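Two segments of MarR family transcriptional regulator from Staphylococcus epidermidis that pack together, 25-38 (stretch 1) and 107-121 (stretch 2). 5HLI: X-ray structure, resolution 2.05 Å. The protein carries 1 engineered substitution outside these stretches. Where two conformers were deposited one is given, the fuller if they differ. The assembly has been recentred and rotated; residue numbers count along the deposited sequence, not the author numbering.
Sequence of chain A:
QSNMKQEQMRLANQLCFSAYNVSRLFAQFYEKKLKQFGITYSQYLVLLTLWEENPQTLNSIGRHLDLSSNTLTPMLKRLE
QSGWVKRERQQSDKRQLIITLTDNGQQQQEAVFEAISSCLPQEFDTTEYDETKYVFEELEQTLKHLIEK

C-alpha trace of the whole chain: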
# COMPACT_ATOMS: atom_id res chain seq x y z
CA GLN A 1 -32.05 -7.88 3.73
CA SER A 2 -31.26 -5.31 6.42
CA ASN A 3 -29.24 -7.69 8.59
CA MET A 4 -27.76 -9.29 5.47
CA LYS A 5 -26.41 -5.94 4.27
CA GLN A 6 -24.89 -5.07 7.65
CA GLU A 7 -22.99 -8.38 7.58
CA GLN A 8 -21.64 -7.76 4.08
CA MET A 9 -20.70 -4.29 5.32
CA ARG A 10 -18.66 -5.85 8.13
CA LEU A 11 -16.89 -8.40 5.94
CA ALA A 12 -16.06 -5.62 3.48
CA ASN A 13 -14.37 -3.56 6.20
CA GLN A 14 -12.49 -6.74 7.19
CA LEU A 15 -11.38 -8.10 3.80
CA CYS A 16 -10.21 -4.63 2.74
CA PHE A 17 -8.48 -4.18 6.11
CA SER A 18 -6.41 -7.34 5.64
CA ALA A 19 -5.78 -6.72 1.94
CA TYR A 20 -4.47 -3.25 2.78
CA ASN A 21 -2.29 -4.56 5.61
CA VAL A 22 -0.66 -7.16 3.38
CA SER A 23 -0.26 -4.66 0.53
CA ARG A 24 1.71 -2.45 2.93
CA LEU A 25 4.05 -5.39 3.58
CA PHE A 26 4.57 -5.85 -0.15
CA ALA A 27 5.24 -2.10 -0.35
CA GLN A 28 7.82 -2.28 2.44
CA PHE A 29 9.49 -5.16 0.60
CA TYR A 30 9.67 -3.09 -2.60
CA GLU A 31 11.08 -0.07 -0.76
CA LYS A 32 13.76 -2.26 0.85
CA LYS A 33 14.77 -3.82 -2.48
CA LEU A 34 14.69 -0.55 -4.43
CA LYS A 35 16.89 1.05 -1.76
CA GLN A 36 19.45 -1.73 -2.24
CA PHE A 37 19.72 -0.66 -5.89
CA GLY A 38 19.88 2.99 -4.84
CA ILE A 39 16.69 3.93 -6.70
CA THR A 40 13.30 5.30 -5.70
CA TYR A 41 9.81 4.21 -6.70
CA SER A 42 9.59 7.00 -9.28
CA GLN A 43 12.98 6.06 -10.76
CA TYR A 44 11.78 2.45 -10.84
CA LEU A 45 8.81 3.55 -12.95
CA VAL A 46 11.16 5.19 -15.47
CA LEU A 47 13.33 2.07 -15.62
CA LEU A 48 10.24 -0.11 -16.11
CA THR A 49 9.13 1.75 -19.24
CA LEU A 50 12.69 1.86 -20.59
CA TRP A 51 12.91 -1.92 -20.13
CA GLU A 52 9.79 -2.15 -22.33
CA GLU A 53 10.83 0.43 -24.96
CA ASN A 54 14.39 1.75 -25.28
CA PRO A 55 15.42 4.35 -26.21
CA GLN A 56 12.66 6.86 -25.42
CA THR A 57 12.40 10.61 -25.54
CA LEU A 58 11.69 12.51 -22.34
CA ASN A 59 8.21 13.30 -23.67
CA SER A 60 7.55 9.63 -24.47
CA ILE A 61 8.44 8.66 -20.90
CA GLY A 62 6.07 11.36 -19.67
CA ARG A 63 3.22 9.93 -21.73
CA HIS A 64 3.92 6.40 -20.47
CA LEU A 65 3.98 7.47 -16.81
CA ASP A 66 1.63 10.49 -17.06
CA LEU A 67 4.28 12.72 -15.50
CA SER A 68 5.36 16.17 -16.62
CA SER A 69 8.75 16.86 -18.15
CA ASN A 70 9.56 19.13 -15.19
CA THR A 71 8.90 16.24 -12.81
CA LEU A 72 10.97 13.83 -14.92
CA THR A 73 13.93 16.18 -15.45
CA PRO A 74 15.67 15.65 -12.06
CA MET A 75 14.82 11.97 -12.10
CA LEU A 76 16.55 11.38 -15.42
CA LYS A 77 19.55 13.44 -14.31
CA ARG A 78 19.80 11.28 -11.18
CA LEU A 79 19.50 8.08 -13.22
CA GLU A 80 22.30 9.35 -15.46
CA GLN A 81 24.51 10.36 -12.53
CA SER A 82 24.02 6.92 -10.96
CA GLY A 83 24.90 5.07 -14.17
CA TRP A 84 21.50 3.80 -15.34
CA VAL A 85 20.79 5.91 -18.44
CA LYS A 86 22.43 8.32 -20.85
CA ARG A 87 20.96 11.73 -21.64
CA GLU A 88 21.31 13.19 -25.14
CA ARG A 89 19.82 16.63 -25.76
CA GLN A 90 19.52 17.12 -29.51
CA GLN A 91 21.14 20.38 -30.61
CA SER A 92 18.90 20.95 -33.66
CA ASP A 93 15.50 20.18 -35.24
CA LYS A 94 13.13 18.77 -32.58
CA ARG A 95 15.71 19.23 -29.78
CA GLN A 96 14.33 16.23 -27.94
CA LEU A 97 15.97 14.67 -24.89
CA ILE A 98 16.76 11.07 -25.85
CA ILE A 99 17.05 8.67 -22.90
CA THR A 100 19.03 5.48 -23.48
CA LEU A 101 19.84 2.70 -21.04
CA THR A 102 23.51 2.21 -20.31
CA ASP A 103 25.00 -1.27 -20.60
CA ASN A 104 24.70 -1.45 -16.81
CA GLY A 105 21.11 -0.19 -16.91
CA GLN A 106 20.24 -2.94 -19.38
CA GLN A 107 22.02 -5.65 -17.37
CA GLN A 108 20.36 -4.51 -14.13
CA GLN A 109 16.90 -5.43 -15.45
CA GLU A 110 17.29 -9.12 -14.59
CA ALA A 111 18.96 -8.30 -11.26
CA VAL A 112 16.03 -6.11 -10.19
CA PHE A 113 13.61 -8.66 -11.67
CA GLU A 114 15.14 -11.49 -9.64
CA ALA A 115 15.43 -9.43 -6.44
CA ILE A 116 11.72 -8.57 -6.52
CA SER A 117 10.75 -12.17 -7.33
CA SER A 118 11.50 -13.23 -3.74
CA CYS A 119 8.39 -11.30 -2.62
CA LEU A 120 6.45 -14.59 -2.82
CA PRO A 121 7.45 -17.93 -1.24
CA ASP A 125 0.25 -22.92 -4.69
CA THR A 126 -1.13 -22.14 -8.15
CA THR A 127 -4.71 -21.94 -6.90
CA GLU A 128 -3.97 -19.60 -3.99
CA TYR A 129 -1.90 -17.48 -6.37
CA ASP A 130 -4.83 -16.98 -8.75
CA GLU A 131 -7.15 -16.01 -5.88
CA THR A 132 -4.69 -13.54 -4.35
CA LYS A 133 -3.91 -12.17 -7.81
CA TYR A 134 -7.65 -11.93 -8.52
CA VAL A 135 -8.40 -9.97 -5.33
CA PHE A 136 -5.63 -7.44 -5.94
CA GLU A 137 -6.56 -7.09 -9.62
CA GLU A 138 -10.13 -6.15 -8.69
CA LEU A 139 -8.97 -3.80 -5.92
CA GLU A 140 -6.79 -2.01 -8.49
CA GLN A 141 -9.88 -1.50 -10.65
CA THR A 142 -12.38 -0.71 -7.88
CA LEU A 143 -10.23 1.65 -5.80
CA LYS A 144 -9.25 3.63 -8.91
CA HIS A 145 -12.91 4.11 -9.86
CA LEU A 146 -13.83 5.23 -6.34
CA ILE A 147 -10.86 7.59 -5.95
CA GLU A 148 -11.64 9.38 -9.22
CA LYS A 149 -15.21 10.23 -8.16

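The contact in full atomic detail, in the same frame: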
# COMPACT_ATOMS: atom_id res chain seq x y z
N LEU A 25 2.86 -4.56 3.42
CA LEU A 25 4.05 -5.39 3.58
C LEU A 25 4.75 -5.62 2.25
O LEU A 25 5.98 -5.63 2.18
CB LEU A 25 3.67 -6.72 4.23
CG LEU A 25 3.12 -6.63 5.66
CD1 LEU A 25 2.73 -8.00 6.17
CD2 LEU A 25 4.14 -5.98 6.58
N PHE A 26 3.98 -5.82 1.18
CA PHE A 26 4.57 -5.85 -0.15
C PHE A 26 5.26 -4.53 -0.47
O PHE A 26 6.35 -4.51 -1.06
CB PHE A 26 3.51 -6.16 -1.21
CG PHE A 26 3.14 -7.61 -1.29
CD1 PHE A 26 4.06 -8.55 -1.75
CD2 PHE A 26 1.87 -8.04 -0.93
CE1 PHE A 26 3.72 -9.89 -1.84
CE2 PHE A 26 1.53 -9.38 -1.02
CZ PHE A 26 2.45 -10.30 -1.47
N ALA A 27 4.64 -3.41 -0.09
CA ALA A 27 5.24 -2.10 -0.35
C ALA A 27 6.55 -1.94 0.41
O ALA A 27 7.53 -1.43 -0.15
CB ALA A 27 4.26 -0.99 0.04
N GLN A 28 6.59 -2.36 1.67
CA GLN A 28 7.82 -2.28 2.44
C GLN A 28 8.90 -3.18 1.86
O GLN A 28 10.09 -2.85 1.94
CB GLN A 28 7.57 -2.65 3.90
CG GLN A 28 6.72 -1.63 4.66
CD GLN A 28 6.11 -2.21 5.93
OE1 GLN A 28 6.67 -3.10 6.55
NE2 GLN A 28 4.95 -1.70 6.31
N PHE A 29 8.51 -4.31 1.27
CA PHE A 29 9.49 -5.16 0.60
C PHE A 29 10.06 -4.45 -0.63
O PHE A 29 11.28 -4.47 -0.85
CB PHE A 29 8.85 -6.49 0.21
CG PHE A 29 9.74 -7.37 -0.63
CD1 PHE A 29 10.64 -8.23 -0.02
CD2 PHE A 29 9.67 -7.34 -2.01
CE1 PHE A 29 11.47 -9.04 -0.79
CE2 PHE A 29 10.49 -8.15 -2.78
CZ PHE A 29 11.39 -9.00 -2.16
N TYR A 30 9.20 -3.84 -1.43
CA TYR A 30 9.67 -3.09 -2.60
C TYR A 30 10.62 -1.98 -2.19
O TYR A 30 11.71 -1.84 -2.76
CB TYR A 30 8.48 -2.51 -3.37
CG TYR A 30 7.98 -3.37 -4.50
CD1 TYR A 30 8.60 -3.35 -5.75
CD2 TYR A 30 6.87 -4.20 -4.34
CE1 TYR A 30 8.15 -4.13 -6.79
CE2 TYR A 30 6.41 -4.99 -5.38
CZ TYR A 30 7.05 -4.95 -6.60
OH TYR A 30 6.60 -5.73 -7.64
N GLU A 31 10.24 -1.19 -1.18
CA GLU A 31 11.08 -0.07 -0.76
C GLU A 31 12.44 -0.55 -0.28
O GLU A 31 13.46 0.09 -0.54
CB GLU A 31 10.36 0.73 0.32
CG GLU A 31 9.16 1.51 -0.22
CD GLU A 31 8.02 1.64 0.78
OE1 GLU A 31 6.92 2.07 0.37
OE2 GLU A 31 8.22 1.30 1.97
N LYS A 32 12.48 -1.69 0.41
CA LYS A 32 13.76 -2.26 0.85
C LYS A 32 14.61 -2.66 -0.35
O LYS A 32 15.81 -2.36 -0.40
CB LYS A 32 13.50 -3.45 1.77
CG LYS A 32 14.75 -4.20 2.20
CD LYS A 32 14.39 -5.35 3.13
CE LYS A 32 15.61 -6.19 3.48
NZ LYS A 32 16.67 -5.38 4.14
N LYS A 33 14.01 -3.35 -1.32
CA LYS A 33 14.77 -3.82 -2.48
C LYS A 33 15.22 -2.65 -3.35
O LYS A 33 16.38 -2.61 -3.78
CB LYS A 33 13.92 -4.80 -3.29
CG LYS A 33 13.77 -6.15 -2.61
CD LYS A 33 15.14 -6.73 -2.31
CE LYS A 33 15.05 -8.06 -1.58
NZ LYS A 33 16.41 -8.61 -1.32
N LEU A 34 14.33 -1.70 -3.62
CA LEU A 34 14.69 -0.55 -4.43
C LEU A 34 15.81 0.25 -3.79
O LEU A 34 16.70 0.77 -4.48
CB LEU A 34 13.47 0.34 -4.68
CG LEU A 34 12.33 -0.29 -5.48
CD1 LEU A 34 11.14 0.66 -5.55
CD2 LEU A 34 12.79 -0.68 -6.88
N LYS A 35 15.80 0.36 -2.45
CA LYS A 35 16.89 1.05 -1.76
C LYS A 35 18.22 0.33 -1.96
O LYS A 35 19.26 0.99 -2.05
CB LYS A 35 16.57 1.17 -0.27
CG LYS A 35 17.70 1.77 0.55
CD LYS A 35 17.26 2.05 1.98
CE LYS A 35 18.44 2.46 2.85
NZ LYS A 35 19.24 3.55 2.22
N GLN A 36 18.21 -1.00 -2.03
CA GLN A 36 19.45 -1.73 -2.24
C GLN A 36 20.06 -1.43 -3.61
O GLN A 36 21.28 -1.48 -3.76
CB GLN A 36 19.22 -3.24 -2.08
CG GLN A 36 18.99 -3.67 -0.64
CD GLN A 36 18.62 -5.13 -0.51
OE1 GLN A 36 18.40 -5.82 -1.51
NE2 GLN A 36 18.55 -5.62 0.72
N PHE A 37 19.23 -1.11 -4.60
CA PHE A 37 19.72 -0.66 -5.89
C PHE A 37 19.97 0.84 -5.94
O PHE A 37 20.44 1.34 -6.96
CB PHE A 37 18.74 -1.07 -7.00
CG PHE A 37 18.78 -2.53 -7.34
CD1 PHE A 37 19.75 -3.03 -8.20
CD2 PHE A 37 17.86 -3.41 -6.79
CE1 PHE A 37 19.79 -4.39 -8.51
CE2 PHE A 37 17.90 -4.76 -7.09
CZ PHE A 37 18.87 -5.25 -7.95
N GLY A 38 19.67 1.56 -4.86
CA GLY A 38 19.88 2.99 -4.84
C GLY A 38 18.88 3.81 -5.62
O GLY A 38 19.17 4.95 -5.97
N GLN A 107 21.71 -4.43 -18.12
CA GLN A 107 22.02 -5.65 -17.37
C GLN A 107 21.29 -5.69 -16.03
O GLN A 107 20.98 -6.78 -15.53
CB GLN A 107 23.53 -5.75 -17.14
CG GLN A 107 24.34 -5.94 -18.41
CD GLN A 107 25.77 -5.42 -18.28
OE1 GLN A 107 26.21 -5.05 -17.19
NE2 GLN A 107 26.50 -5.40 -19.39
N GLN A 108 21.01 -4.53 -15.44
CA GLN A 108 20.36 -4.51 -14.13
C GLN A 108 18.90 -4.93 -14.18
O GLN A 108 18.32 -5.18 -13.11
CB GLN A 108 20.47 -3.11 -13.52
CG GLN A 108 21.86 -2.74 -13.01
CD GLN A 108 22.20 -3.37 -11.67
OE1 GLN A 108 22.21 -4.59 -11.53
NE2 GLN A 108 22.47 -2.53 -10.68
N GLN A 109 18.30 -5.03 -15.37
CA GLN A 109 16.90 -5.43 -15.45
C GLN A 109 16.67 -6.79 -14.79
O GLN A 109 15.77 -6.94 -13.95
CB GLN A 109 16.43 -5.48 -16.90
CG GLN A 109 14.98 -5.95 -17.04
CD GLN A 109 14.47 -5.95 -18.47
OE1 GLN A 109 15.21 -5.63 -19.40
NE2 GLN A 109 13.21 -6.31 -18.65
N GLU A 110 17.49 -7.78 -15.14
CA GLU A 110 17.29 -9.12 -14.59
C GLU A 110 17.68 -9.18 -13.12
O GLU A 110 17.12 -10.00 -12.37
CB GLU A 110 18.07 -10.15 -15.40
CG GLU A 110 19.58 -9.99 -15.35
CD GLU A 110 20.30 -10.95 -16.28
OE1 GLU A 110 20.51 -10.59 -17.46
OE2 GLU A 110 20.64 -12.06 -15.83
N ALA A 111 18.61 -8.33 -12.67
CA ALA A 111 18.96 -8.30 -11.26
C ALA A 111 17.83 -7.73 -10.42
O ALA A 111 17.51 -8.27 -9.35
CB ALA A 111 20.24 -7.49 -11.05
N VAL A 112 17.20 -6.65 -10.88
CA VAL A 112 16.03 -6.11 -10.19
C VAL A 112 14.89 -7.12 -10.26
O VAL A 112 14.21 -7.40 -9.27
CB VAL A 112 15.62 -4.75 -10.79
CG1 VAL A 112 14.33 -4.26 -10.15
CG2 VAL A 112 16.74 -3.73 -10.61
N PHE A 113 14.66 -7.67 -11.46
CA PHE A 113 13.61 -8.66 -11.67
C PHE A 113 13.73 -9.81 -10.68
O PHE A 113 12.75 -10.20 -10.04
CB PHE A 113 13.69 -9.16 -13.12
CG PHE A 113 12.54 -10.02 -13.54
CD1 PHE A 113 11.31 -9.45 -13.83
CD2 PHE A 113 12.70 -11.38 -13.69
CE1 PHE A 113 10.25 -10.24 -14.24
CE2 PHE A 113 11.65 -12.18 -14.09
CZ PHE A 113 10.42 -11.60 -14.37
N GLU A 114 14.94 -10.37 -10.54
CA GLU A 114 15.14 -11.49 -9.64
C GLU A 114 15.00 -11.07 -8.18
O GLU A 114 14.43 -11.81 -7.37
CB GLU A 114 16.51 -12.13 -9.89
CG GLU A 114 16.77 -13.37 -9.04
CD GLU A 114 17.89 -14.22 -9.60
OE1 GLU A 114 18.26 -15.22 -8.95
OE2 GLU A 114 18.40 -13.90 -10.70
N ALA A 115 15.52 -9.89 -7.83
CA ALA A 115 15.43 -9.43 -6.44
C ALA A 115 13.98 -9.28 -6.00
O ALA A 115 13.63 -9.65 -4.87
CB ALA A 115 16.18 -8.11 -6.29
N ILE A 116 13.13 -8.74 -6.87
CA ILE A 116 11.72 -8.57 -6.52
C ILE A 116 11.03 -9.92 -6.42
O ILE A 116 10.13 -10.10 -5.59
CB ILE A 116 11.03 -7.64 -7.53
CG1 ILE A 116 11.72 -6.28 -7.58
CG2 ILE A 116 9.55 -7.46 -7.18
CD1 ILE A 116 11.85 -5.61 -6.22
N SER A 117 11.45 -10.89 -7.23
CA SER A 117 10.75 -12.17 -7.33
C SER A 117 10.70 -12.93 -6.01
O SER A 117 9.89 -13.85 -5.88
CB SER A 117 11.41 -13.04 -8.40
OG SER A 117 12.70 -13.47 -8.00
N SER A 118 11.55 -12.59 -5.04
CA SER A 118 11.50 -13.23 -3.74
C SER A 118 10.35 -12.71 -2.87
O SER A 118 10.24 -13.13 -1.72
CB SER A 118 12.82 -13.04 -3.00
OG SER A 118 13.16 -11.67 -2.89
N CYS A 119 9.50 -11.83 -3.40
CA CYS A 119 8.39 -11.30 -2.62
C CYS A 119 7.38 -12.39 -2.27
O CYS A 119 6.67 -12.27 -1.26
CB CYS A 119 7.72 -10.16 -3.38
SG CYS A 119 7.13 -10.61 -5.03
N LEU A 120 7.31 -13.45 -3.08
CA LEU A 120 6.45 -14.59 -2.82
C LEU A 120 7.28 -15.80 -2.41
O LEU A 120 8.39 -15.98 -2.91
CB LEU A 120 5.61 -14.94 -4.06
CG LEU A 120 4.65 -13.87 -4.57
CD1 LEU A 120 3.78 -14.44 -5.68
CD2 LEU A 120 3.79 -13.33 -3.44
N PRO A 121 6.73 -16.70 -1.60
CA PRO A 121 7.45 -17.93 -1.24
C PRO A 121 7.54 -18.96 -2.34
O PRO A 121 6.99 -18.77 -3.41
CB PRO A 121 6.61 -18.49 -0.08
CG PRO A 121 5.33 -17.82 -0.16
CD PRO A 121 5.61 -16.46 -0.71

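The most distinctive feature of this contact is a CH-pi interaction: V112 CG2 lies 3.6 Å from the centroid of the F37 ring, only 7° off the ring normal, so the methyl sits almost squarely over the face. Other residues of stretch 2 approach the same ring. Q108 NE2 lies at its edge, 3.7 Å from F37 CD1, and A115 CB, also at the edge, is 3.8 Å from F37 CE2, while A111 CB approaches F37 CE1 at 4.0 Å. With 105 Å² covered, F37 gives up more area to the other stretch than any other residue here.

No hydrogen bond crosses between the stretches; the 616 Å² of buried surface comes from van der Waals packing, mostly of aromatic and aliphatic side chains, some of it against backbone oxygens. The helix axes run at 147°, closer to antiparallel than parallel, and approach to 10.1 Å. The register follows: F37 pairs with V112, K33 with A115 and F29 with C119, successive partners four residues apart on stretch 1, about one helical turn.

F29 (chi1 t) points toward stretch 2 and packs against A115, I116, S118 and C119. C119 CA lies over one face of the ring, and C119 CB is 3.5 Å from F29 CE2. At the ring edge, S118 OG is 3.3 Å from F29 CZ; that hydroxyl donates within its own stretch to A115 O, at 2.9 Å from OG to O, so its proton is directed to its own stretch, and the approach to F29 CZ is a packing contact.

I116 fills the middle. Its CD1 lies 3.7 Å from K33 CB, and its CG2 lies 3.6 Å from Y30 CZ. K33 thus contributes the aliphatic part of its chain, while its NZ makes a weak hydrogen bond to Q36 OE1, 3.4 Å away. Farther along, F26 CE1 meets L120 CD2 at 3.8 Å, near the ring plane, although the CA-to-CB bond of L120 points away.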